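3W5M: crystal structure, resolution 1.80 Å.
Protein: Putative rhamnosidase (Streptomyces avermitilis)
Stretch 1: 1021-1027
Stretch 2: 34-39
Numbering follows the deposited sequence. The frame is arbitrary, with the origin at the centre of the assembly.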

ATOM      1  N   VAL A1021     -30.109  24.336  10.816  1.00 30.97           N
ATOM      2  CA  VAL A1021     -30.442  23.560  12.001  1.00 32.02           C
ATOM      3  C   VAL A1021     -29.168  23.313  12.836  1.00 28.63           C
ATOM      4  O   VAL A1021     -28.066  23.269  12.298  1.00 27.51           O
ATOM      5  CB  VAL A1021     -31.205  22.266  11.596  1.00 33.58           C
ATOM      6  CG1 VAL A1021     -30.282  21.217  11.011  1.00 33.08           C
ATOM      7  CG2 VAL A1021     -32.020  21.682  12.753  1.00 33.33           C
ATOM      8  N   GLY A1022     -29.321  23.199  14.149  1.00 28.75           N
ATOM      9  CA  GLY A1022     -28.194  22.877  15.018  1.00 28.05           C
ATOM     10  C   GLY A1022     -28.069  21.375  15.114  1.00 27.24           C
ATOM     11  O   GLY A1022     -28.595  20.650  14.263  1.00 26.92           O
ATOM     12  N   SER A1023     -27.402  20.904  16.164  1.00 25.98           N
ATOM     13  CA  SER A1023     -27.198  19.478  16.347  1.00 26.17           C
ATOM     14  C   SER A1023     -28.497  18.758  16.705  1.00 27.13           C
ATOM     15  O   SER A1023     -29.488  19.404  17.067  1.00 26.86           O
ATOM     16  CB  SER A1023     -26.145  19.247  17.437  1.00 25.64           C
ATOM     17  OG  SER A1023     -26.694  19.439  18.733  1.00 27.27           O
ATOM     18  N   GLY A1024     -28.497  17.430  16.615  1.00 26.12           N
ATOM     19  CA  GLY A1024     -29.640  16.619  17.065  1.00 26.76           C
ATOM     20  C   GLY A1024     -30.240  15.676  16.030  1.00 25.96           C
ATOM     21  O   GLY A1024     -29.662  15.485  14.956  1.00 25.95           O
ATOM     22  N   SER A1025     -31.393  15.081  16.375  1.00 29.45           N
ATOM     23  CA  SER A1025     -32.152  14.193  15.488  1.00 30.51           C
ATOM     24  C   SER A1025     -33.295  14.963  14.860  1.00 29.90           C
ATOM     25  O   SER A1025     -34.230  15.341  15.545  1.00 29.76           O
ATOM     26  CB  SER A1025     -32.755  13.019  16.257  1.00 33.52           C
ATOM     27  OG  SER A1025     -31.766  12.267  16.937  1.00 37.91           O
ATOM     28  N   HIS A1026     -33.226  15.166  13.555  1.00 30.43           N
ATOM     29  CA  HIS A1026     -34.211  15.987  12.866  1.00 31.68           C
ATOM     30  C   HIS A1026     -35.026  15.181  11.890  1.00 33.96           C
ATOM     31  O   HIS A1026     -34.587  14.118  11.444  1.00 32.50           O
ATOM     32  CB  HIS A1026     -33.521  17.131  12.158  1.00 30.12           C
ATOM     33  CG  HIS A1026     -32.489  17.808  13.003  1.00 32.53           C
ATOM     34  ND1 HIS A1026     -32.742  18.210  14.295  1.00 32.43           N
ATOM     35  CD2 HIS A1026     -31.195  18.132  12.750  1.00 33.16           C
ATOM     36  CE1 HIS A1026     -31.652  18.753  14.807  1.00 33.01           C
ATOM     37  NE2 HIS A1026     -30.699  18.723  13.888  1.00 32.50           N
ATOM     38  N   ARG A1027     -36.213  15.707  11.576  1.00 34.69           N
ATOM     39  CA  ARG A1027     -37.150  15.084  10.649  1.00 37.22           C
ATOM     40  C   ARG A1027     -37.758  16.147   9.760  1.00 36.36           C
ATOM     41  O   ARG A1027     -38.074  17.244  10.227  1.00 35.44           O
ATOM     42  CB  ARG A1027     -38.267  14.393  11.409  1.00 40.57           C
ATOM     43  CG  ARG A1027     -39.175  13.558  10.535  1.00 47.07           C
ATOM     44  CD  ARG A1027     -40.243  12.887  11.374  1.00 51.28           C
ATOM     45  NE  ARG A1027     -40.927  11.881  10.572  1.00 62.00           N
ATOM     46  CZ  ARG A1027     -40.582  10.596  10.513  1.00 62.42           C
ATOM     47  NH1 ARG A1027     -39.563  10.138  11.232  1.00 62.45           N
ATOM     48  NH2 ARG A1027     -41.271   9.768   9.737  1.00 64.14           N
TER
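Stretch 2, residues 34-39: AAPGRR

Residues 34-39 lie across the segment 1021-1027 of the same chain, nearly a thousand residues away in sequence, in a small contact that buries 189 Å² over both sides. Stretch 2 has no regular helix or strand; it is an irregular loop that turns at Gly37, where phi/psi of 74/33 falls in the left-handed region that favours glycine. Pro36 before it (-73/164) and Arg38 after it (-92/136) are extended. In stretch 1, residues 1024-1027 form a strand, which continues later in the chain, and the contact centres on the residues leading into it. The register shows that the two backbones run in opposite senses: Gly1022 CA lies 4.2 Å from Gly37 CA, and Gly1024 CA lies 4.2 Å from Pro36 CA, so the numbering falls along stretch 2 as it rises along stretch 1.

Ser1023 is the hub, with 63 Å² covered by the loop, and its polar atoms account for both direct hydrogen bonds. Its carbonyl accepts from the backbone of the turn, Gly37 N to Ser1023 O at 2.8 Å with an N-H...O angle of 161°. Its side chain, in the p rotamer (chi1 77°), places the hydroxyl to accept from the next amide, Arg38 N to Ser1023 OG at 3.0 Å and 164°. Two consecutive amides of stretch 2 are thus satisfied by one residue, one by main chain and the other by side chain. Ser1023 O also lies 3.2 Å from Pro36 CA.

Two waters extend this pattern. Water 1 donates to the carbonyl of Ala35, its oxygen 2.8 Å from Ala35 O, and is hydrogen-bonded to the serine hydroxyl at 2.6 Å from Ser1023 OG; it bridges a pair too far apart for a direct bond, since Ser1023 OG and Ala35 O are 4.4 Å apart. Water 2 accepts from the serine amide, 2.8 Å from Ser1023 N, and donates to a carbonyl of the loop, 2.9 Å from Arg38 O. With it, the amide, carbonyl and hydroxyl of Ser1023 all have partners.

The glycines allow the close approach. An ideal CB on Gly1022 would point toward stretch 2 and come within 3.0 Å of Gly37 CA, a clash. One on Gly1024 would lie a tight 3.0 Å from Pro36 CB, and phi/psi of 124/-171 would in any case jam it against the preceding carbonyl oxygen.

Within stretch 1, His1026 NE2 donates to Gly1022 O at 2.9 Å (147°), tying the strand back to the loop before it, while ND1 is satisfied elsewhere in the structure. The ring meets Pro36 by its edge, with His1026 CE1 4.4 Å from Pro36 CB. Arg38 approaches with the base of its side chain, Arg38 CB 3.8 Å from Ser1023 OG, whereas its end leads away and its guanidinium finds hydrogen bonds outside this contact.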

ATOM      1  N   ALA A  34     -28.942  14.051  23.881  1.00 34.38           N
ATOM      2  CA  ALA A  34     -30.316  13.783  23.423  1.00 37.11           C
ATOM      3  C   ALA A  34     -31.093  15.077  23.053  1.00 39.78           C
ATOM      4  O   ALA A  34     -32.034  15.026  22.259  1.00 41.76           O
ATOM      5  CB  ALA A  34     -31.083  12.958  24.462  1.00 37.09           C
ATOM      6  N   ALA A  35     -30.691  16.225  23.608  1.00 37.53           N
ATOM      7  CA  ALA A  35     -31.302  17.525  23.283  1.00 36.68           C
ATOM      8  C   ALA A  35     -30.676  18.160  22.039  1.00 35.56           C
ATOM      9  O   ALA A  35     -29.453  18.153  21.902  1.00 37.11           O
ATOM     10  CB  ALA A  35     -31.156  18.481  24.457  1.00 36.07           C
ATOM     11  N   PRO A  36     -31.503  18.746  21.151  1.00 35.48           N
ATOM     12  CA  PRO A  36     -30.989  19.402  19.939  1.00 35.34           C
ATOM     13  C   PRO A  36     -30.289  20.735  20.205  1.00 34.83           C
ATOM     14  O   PRO A  36     -30.432  21.292  21.287  1.00 37.81           O
ATOM     15  CB  PRO A  36     -32.252  19.644  19.101  1.00 36.09           C
ATOM     16  CG  PRO A  36     -33.361  19.699  20.105  1.00 35.90           C
ATOM     17  CD  PRO A  36     -32.980  18.711  21.176  1.00 36.50           C
ATOM     18  N   GLY A  37     -29.527  21.209  19.226  1.00 33.51           N
ATOM     19  CA  GLY A  37     -28.991  22.579  19.178  1.00 35.22           C
ATOM     20  C   GLY A  37     -27.835  22.936  20.108  1.00 36.25           C
ATOM     21  O   GLY A  37     -27.743  24.083  20.541  1.00 35.86           O
ATOM     22  N   ARG A  38     -26.954  21.970  20.394  1.00 34.41           N
ATOM     23  CA  ARG A  38     -25.872  22.124  21.377  1.00 34.48           C
ATOM     24  C   ARG A  38     -24.568  22.605  20.759  1.00 35.69           C
ATOM     25  O   ARG A  38     -24.158  22.120  19.700  1.00 33.43           O
ATOM     26  CB  ARG A  38     -25.601  20.810  22.125  1.00 35.39           C
ATOM     27  CG  ARG A  38     -26.821  20.100  22.687  1.00 36.93           C
ATOM     28  CD  ARG A  38     -27.721  21.015  23.506  1.00 38.24           C
ATOM     29  NE  ARG A  38     -27.167  21.398  24.805  1.00 41.47           N
ATOM     30  CZ  ARG A  38     -27.148  20.625  25.895  1.00 42.73           C
ATOM     31  NH1 ARG A  38     -27.613  19.376  25.868  1.00 42.77           N
ATOM     32  NH2 ARG A  38     -26.632  21.097  27.024  1.00 41.03           N
ATOM     33  N   ARG A  39     -23.931  23.564  21.431  1.00 34.88           N
ATOM     34  CA  ARG A  39     -22.638  24.080  21.032  1.00 36.19           C
ATOM     35  C   ARG A  39     -21.751  24.126  22.263  1.00 36.26           C
ATOM     36  O   ARG A  39     -22.238  24.307  23.383  1.00 34.53           O
ATOM     37  CB  ARG A  39     -22.752  25.510  20.490  1.00 39.86           C
ATOM     38  CG  ARG A  39     -23.514  25.690  19.189  1.00 46.25           C
ATOM     39  CD  ARG A  39     -23.558  27.163  18.788  1.00 50.62           C
ATOM     40  NE  ARG A  39     -24.139  28.022  19.827  1.00 53.12           N
ATOM     41  CZ  ARG A  39     -23.442  28.836  20.626  1.00 57.95           C
ATOM     42  NH1 ARG A  39     -22.121  28.924  20.526  1.00 57.31           N
ATOM     43  NH2 ARG A  39     -24.069  29.563  21.541  1.00 56.90           N
TER
HETATM   44  O   HOH W   1     -27.559  17.317  19.958  1.00 31.09           O
HETATM   45  O   HOH W   2     -25.621  22.805  17.289  1.00 31.68           O